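Local coordinates for putative rhamnosidase (Streptomyces avermitilis, PDB 3W5M), which hydrolyses terminal non-reducing alpha-L-rhamnose residues from citrus flavonoid glycosides and gum arabic, and carries a calcium-dependent L-rhamnose-binding module, at residues Ser151-Leu165 with Gly218-Gly232. Numbering follows the deposited sequence.
Sequences SAPAATRWFRRTVDL and GNNTLAVSASNASVG. With CA (calcium ion), chain B.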
loop_
_atom_site.group_PDB
_atom_site.type_symbol
_atom_site.label_atom_id
_atom_site.label_comp_id
_atom_site.label_asym_id
_atom_site.label_seq_id
_atom_site.Cartn_x
_atom_site.Cartn_y
_atom_site.Cartn_z
ATOM N N SER A 151 -3.673 18.307 41.217
ATOM C CA SER A 151 -2.859 19.472 40.885
ATOM C C SER A 151 -1.528 19.457 41.645
ATOM O O SER A 151 -1.504 19.231 42.843
ATOM C CB SER A 151 -3.626 20.767 41.223
ATOM O OG SER A 151 -2.969 21.869 40.636
ATOM N N ALA A 152 -0.439 19.692 40.934
ATOM C CA ALA A 152 0.872 19.860 41.539
ATOM C C ALA A 152 1.540 21.021 40.817
ATOM O O ALA A 152 1.145 21.341 39.684
ATOM C CB ALA A 152 1.683 18.575 41.386
ATOM N N PRO A 153 2.534 21.683 41.467
ATOM C CA PRO A 153 3.244 22.787 40.792
ATOM C C PRO A 153 3.997 22.307 39.547
ATOM O O PRO A 153 4.291 21.108 39.426
ATOM C CB PRO A 153 4.247 23.270 41.859
ATOM C CG PRO A 153 4.383 22.124 42.832
ATOM C CD PRO A 153 3.020 21.493 42.854
ATOM N N ALA A 154 4.326 23.236 38.649
ATOM C CA ALA A 154 5.178 22.935 37.499
ATOM C C ALA A 154 6.642 22.927 37.970
ATOM O O ALA A 154 7.355 23.946 37.888
ATOM C CB ALA A 154 4.993 23.967 36.392
ATOM N N ALA A 155 7.086 21.783 38.473
ATOM C CA ALA A 155 8.391 21.695 39.086
ATOM C C ALA A 155 8.984 20.305 38.890
ATOM O O ALA A 155 8.306 19.386 38.400
ATOM C CB ALA A 155 8.285 22.043 40.563
ATOM N N THR A 156 10.260 20.179 39.241
ATOM C CA THR A 156 10.962 18.889 39.281
ATOM C C THR A 156 10.981 18.366 40.712
ATOM O O THR A 156 11.152 19.147 41.660
ATOM C CB THR A 156 12.384 19.051 38.712
ATOM O OG1 THR A 156 12.269 19.535 37.377
ATOM C CG2 THR A 156 13.196 17.711 38.708
ATOM N N ARG A 157 10.776 17.055 40.872
ATOM C CA ARG A 157 10.913 16.387 42.175
ATOM C C ARG A 157 11.887 15.214 42.015
ATOM O O ARG A 157 12.089 14.728 40.902
ATOM C CB ARG A 157 9.572 15.919 42.717
ATOM C CG ARG A 157 8.564 17.070 42.844
ATOM C CD ARG A 157 8.954 17.998 43.972
ATOM N NE ARG A 157 8.014 19.106 44.186
ATOM C CZ ARG A 157 8.298 20.399 44.001
ATOM N NH1 ARG A 157 9.498 20.792 43.559
ATOM N NH2 ARG A 157 7.360 21.333 44.280
ATOM N N TRP A 158 12.507 14.819 43.122
ATOM C CA TRP A 158 13.565 13.803 43.095
ATOM C C TRP A 158 13.163 12.641 44.001
ATOM O O TRP A 158 12.524 12.858 45.059
ATOM C CB TRP A 158 14.889 14.447 43.552
ATOM C CG TRP A 158 15.377 15.502 42.583
ATOM C CD1 TRP A 158 16.239 15.319 41.539
ATOM C CD2 TRP A 158 15.011 16.898 42.559
ATOM N NE1 TRP A 158 16.435 16.504 40.871
ATOM C CE2 TRP A 158 15.688 17.486 41.470
ATOM C CE3 TRP A 158 14.172 17.703 43.357
ATOM C CZ2 TRP A 158 15.564 18.848 41.151
ATOM C CZ3 TRP A 158 14.031 19.044 43.037
ATOM C CH2 TRP A 158 14.727 19.607 41.939
ATOM N N PHE A 159 13.548 11.423 43.612
ATOM C CA PHE A 159 13.111 10.196 44.278
ATOM C C PHE A 159 14.249 9.202 44.343
ATOM O O PHE A 159 15.003 9.071 43.357
ATOM C CB PHE A 159 11.982 9.538 43.487
ATOM C CG PHE A 159 10.796 10.452 43.284
ATOM C CD1 PHE A 159 10.832 11.392 42.261
ATOM C CD2 PHE A 159 9.698 10.428 44.150
ATOM C CE1 PHE A 159 9.775 12.284 42.075
ATOM C CE2 PHE A 159 8.631 11.312 43.951
ATOM C CZ PHE A 159 8.677 12.228 42.930
ATOM N N ARG A 160 14.317 8.499 45.470
ATOM C CA ARG A 160 15.293 7.432 45.678
ATOM C C ARG A 160 14.672 6.219 46.325
ATOM O O ARG A 160 13.749 6.340 47.150
ATOM C CB ARG A 160 16.419 7.922 46.605
ATOM C CG ARG A 160 17.436 8.848 45.954
ATOM C CD ARG A 160 18.487 9.372 46.949
ATOM N NE ARG A 160 19.115 8.314 47.750
ATOM C CZ ARG A 160 20.224 7.668 47.404
ATOM N NH1 ARG A 160 20.848 7.961 46.276
ATOM N NH2 ARG A 160 20.725 6.731 48.214
ATOM N N ARG A 161 15.216 5.051 45.987
ATOM C CA ARG A 161 14.886 3.824 46.703
ATOM C C ARG A 161 16.042 2.852 46.604
ATOM O O ARG A 161 16.611 2.630 45.550
ATOM C CB ARG A 161 13.599 3.157 46.205
ATOM C CG ARG A 161 13.137 2.025 47.116
ATOM C CD ARG A 161 11.800 1.426 46.722
ATOM N NE ARG A 161 11.556 0.175 47.436
ATOM C CZ ARG A 161 10.452 -0.548 47.310
ATOM N NH1 ARG A 161 9.476 -0.142 46.504
ATOM N NH2 ARG A 161 10.324 -1.669 48.008
ATOM N N THR A 162 16.402 2.312 47.752
ATOM C CA THR A 162 17.392 1.237 47.790
ATOM C C THR A 162 16.660 -0.057 48.069
ATOM O O THR A 162 15.968 -0.160 49.082
ATOM C CB THR A 162 18.475 1.493 48.853
ATOM O OG1 THR A 162 19.173 2.693 48.513
ATOM C CG2 THR A 162 19.466 0.311 48.898
ATOM N N VAL A 163 16.823 -1.025 47.163
ATOM C CA VAL A 163 16.147 -2.337 47.240
ATOM C C VAL A 163 17.132 -3.497 47.203
ATOM O O VAL A 163 18.131 -3.454 46.477
ATOM C CB VAL A 163 15.126 -2.533 46.096
ATOM C CG1 VAL A 163 13.849 -1.784 46.411
ATOM C CG2 VAL A 163 15.695 -2.145 44.726
ATOM N N ASP A 164 16.824 -4.531 47.983
ATOM C CA ASP A 164 17.654 -5.720 48.112
ATOM C C ASP A 164 17.095 -6.757 47.133
ATOM O O ASP A 164 15.996 -7.284 47.317
ATOM C CB ASP A 164 17.601 -6.230 49.561
ATOM C CG ASP A 164 18.668 -7.276 49.870
ATOM O OD1 ASP A 164 19.391 -7.708 48.959
ATOM O OD2 ASP A 164 18.790 -7.672 51.051
ATOM N N LEU A 165 17.845 -7.026 46.074
ATOM C CA LEU A 165 17.363 -7.910 45.005
ATOM C C LEU A 165 17.863 -9.341 45.216
ATOM O O LEU A 165 18.919 -9.528 45.807
ATOM C CB LEU A 165 17.812 -7.378 43.642
ATOM C CG LEU A 165 17.446 -5.912 43.346
ATOM C CD1 LEU A 165 17.821 -5.572 41.917
ATOM C CD2 LEU A 165 15.954 -5.663 43.583
ATOM N N GLY A 218 21.520 -8.229 45.894
ATOM C CA GLY A 218 21.834 -7.372 47.035
ATOM C C GLY A 218 21.268 -5.986 46.806
ATOM O O GLY A 218 20.381 -5.801 45.968
ATOM N N ASN A 219 21.779 -5.007 47.544
ATOM C CA ASN A 219 21.237 -3.642 47.480
ATOM C C ASN A 219 21.564 -2.930 46.167
ATOM O O ASN A 219 22.716 -2.901 45.736
ATOM C CB ASN A 219 21.767 -2.798 48.646
ATOM C CG ASN A 219 21.237 -3.236 50.005
ATOM O OD1 ASN A 219 21.945 -3.122 51.003
ATOM N ND2 ASN A 219 19.986 -3.690 50.064
ATOM N N ASN A 220 20.546 -2.339 45.542
ATOM C CA ASN A 220 20.692 -1.568 44.305
ATOM C C ASN A 220 19.956 -0.269 44.615
ATOM O O ASN A 220 18.878 -0.327 45.219
ATOM C CB ASN A 220 19.934 -2.206 43.137
ATOM C CG ASN A 220 20.529 -3.514 42.647
ATOM O OD1 ASN A 220 20.863 -3.628 41.467
ATOM N ND2 ASN A 220 20.615 -4.517 43.518
ATOM N N THR A 221 20.502 0.862 44.180
ATOM C CA THR A 221 19.877 2.160 44.404
ATOM C C THR A 221 19.240 2.649 43.114
ATOM O O THR A 221 19.901 2.773 42.088
ATOM C CB THR A 221 20.911 3.155 44.916
ATOM O OG1 THR A 221 21.461 2.657 46.149
ATOM C CG2 THR A 221 20.278 4.533 45.154
ATOM N N LEU A 222 17.933 2.889 43.155
ATOM C CA LEU A 222 17.201 3.420 42.010
ATOM C C LEU A 222 16.971 4.878 42.338
ATOM O O LEU A 222 16.730 5.226 43.506
ATOM C CB LEU A 222 15.847 2.693 41.851
ATOM C CG LEU A 222 15.940 1.160 42.004
ATOM C CD1 LEU A 222 14.575 0.514 42.005
ATOM C CD2 LEU A 222 16.794 0.592 40.868
ATOM N N ALA A 223 17.073 5.729 41.326
ATOM C CA ALA A 223 16.858 7.155 41.522
ATOM C C ALA A 223 16.150 7.724 40.326
ATOM O O ALA A 223 16.439 7.367 39.169
ATOM C CB ALA A 223 18.195 7.866 41.768
ATOM N N VAL A 224 15.222 8.645 40.575
ATOM C CA VAL A 224 14.386 9.132 39.486
ATOM C C VAL A 224 14.229 10.608 39.730
ATOM O O VAL A 224 13.963 11.003 40.851
ATOM C CB VAL A 224 12.990 8.448 39.527
ATOM C CG1 VAL A 224 11.992 9.127 38.610
ATOM C CG2 VAL A 224 13.111 6.998 39.113
ATOM N N SER A 225 14.451 11.417 38.702
ATOM C CA SER A 225 13.909 12.801 38.677
ATOM C C SER A 225 12.657 12.785 37.803
ATOM O O SER A 225 12.574 12.016 36.854
ATOM C CB SER A 225 14.942 13.804 38.150
ATOM O OG SER A 225 15.282 13.532 36.795
ATOM N N ALA A 226 11.658 13.589 38.155
ATOM C CA ALA A 226 10.453 13.685 37.353
ATOM C C ALA A 226 10.012 15.130 37.395
ATOM O O ALA A 226 10.142 15.791 38.432
ATOM C CB ALA A 226 9.364 12.776 37.904
ATOM N N SER A 227 9.475 15.614 36.275
ATOM C CA SER A 227 9.075 17.015 36.173
ATOM C C SER A 227 7.636 17.137 35.710
ATOM O O SER A 227 7.182 16.395 34.828
ATOM C CB SER A 227 10.001 17.782 35.227
ATOM O OG SER A 227 11.337 17.715 35.717
ATOM N N ASN A 228 6.920 18.082 36.305
ATOM C CA ASN A 228 5.558 18.388 35.864
ATOM C C ASN A 228 5.652 19.634 34.998
ATOM O O ASN A 228 6.269 20.623 35.413
ATOM C CB ASN A 228 4.679 18.631 37.087
ATOM C CG ASN A 228 3.203 18.866 36.744
ATOM O OD1 ASN A 228 2.722 18.500 35.679
ATOM N ND2 ASN A 228 2.483 19.474 37.681
ATOM N N ALA A 229 5.058 19.583 33.805
ATOM C CA ALA A 229 5.256 20.624 32.772
ATOM C C ALA A 229 4.462 21.905 33.005
ATOM O O ALA A 229 4.838 22.994 32.536
ATOM C CB ALA A 229 4.940 20.057 31.402
ATOM N N SER A 230 3.355 21.787 33.717
ATOM C CA SER A 230 2.534 22.935 34.030
ATOM C C SER A 230 1.708 22.605 35.262
ATOM O O SER A 230 1.601 21.439 35.650
ATOM C CB SER A 230 1.610 23.249 32.850
ATOM O OG SER A 230 0.774 22.139 32.616
ATOM N N VAL A 231 1.111 23.620 35.873
ATOM C CA VAL A 231 0.271 23.398 37.038
ATOM C C VAL A 231 -0.903 22.499 36.654
ATOM O O VAL A 231 -1.655 22.796 35.716
ATOM C CB VAL A 231 -0.218 24.735 37.645
ATOM C CG1 VAL A 231 -1.212 24.492 38.774
ATOM C CG2 VAL A 231 0.960 25.537 38.165
ATOM N N GLY A 232 -1.051 21.402 37.394
ATOM C CA GLY A 232 -2.000 20.357 37.085
ATOM C C GLY A 232 -1.419 19.030 37.542
ATOM O O GLY A 232 -0.425 19.030 38.270
HETATM CA CA CA B . 1.271 17.360 34.249
HETATM O O HOH W 1 0.016 19.409 34.499
HETATM O O HOH W 2 0.448 17.977 31.870
HETATM O O HOH W 3 -1.073 16.476 33.460
#
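N228 turns its amide two ways at once: OD1 binds the calcium ion at 2.3 Å, while ND2 donates to P153 O at 3.0 Å. With CG anti to the backbone N (chi1 -176°), the side chain reaches across to the 151-155 loop. ND2 also donates to G232 O, which takes A152 N from the opposite face of its carbonyl plane; G232 N returns a bond to A152 O. The backbone of N228 is tied as well, its N donating to A155 O at 2.8 Å.

Beyond the loops, strands 156-165 and 218-227 run antiparallel, paired from T156 with S227 to L165 with G218. At the end of the pairing next to the loops, T156 OG1 and S227 OG share a short 2.6 Å hydrogen bond, and T156 CG2 sits over one face of the W158 ring, toward its rim. Other residues on this side include R160, whose guanidinium has T221 CG2 over one face, 3.7 Å from R160 NH1, and is held by a salt bridge to D275 and by the backbone carbonyls of E270 and W268.

The other face carries an apolar group of F159, V163, L222, V224 and A226. F159 packs against V224 and A226, with V224 O at its ring edge, and V163 CG2 meets L222 CD1 at 4.0 Å. L222, V224 and A226 continue onto strand 235-244 of the facing sheet, as expected in a beta-jelly-roll module. At the far end L165 CD1 lies 3.4 Å from N220 ND2, the side chains crossing near a right angle; ND2 also bonds H216 O. An alanine in place of N220 would probably open a gap beside L165 and leave H216 O without this donor.

D179, N180 and P233 O complete the protein ligands of the calcium required for rhamnose binding, so the amide bonds that fix N228's rotation probably keep OD1 aimed at the metal.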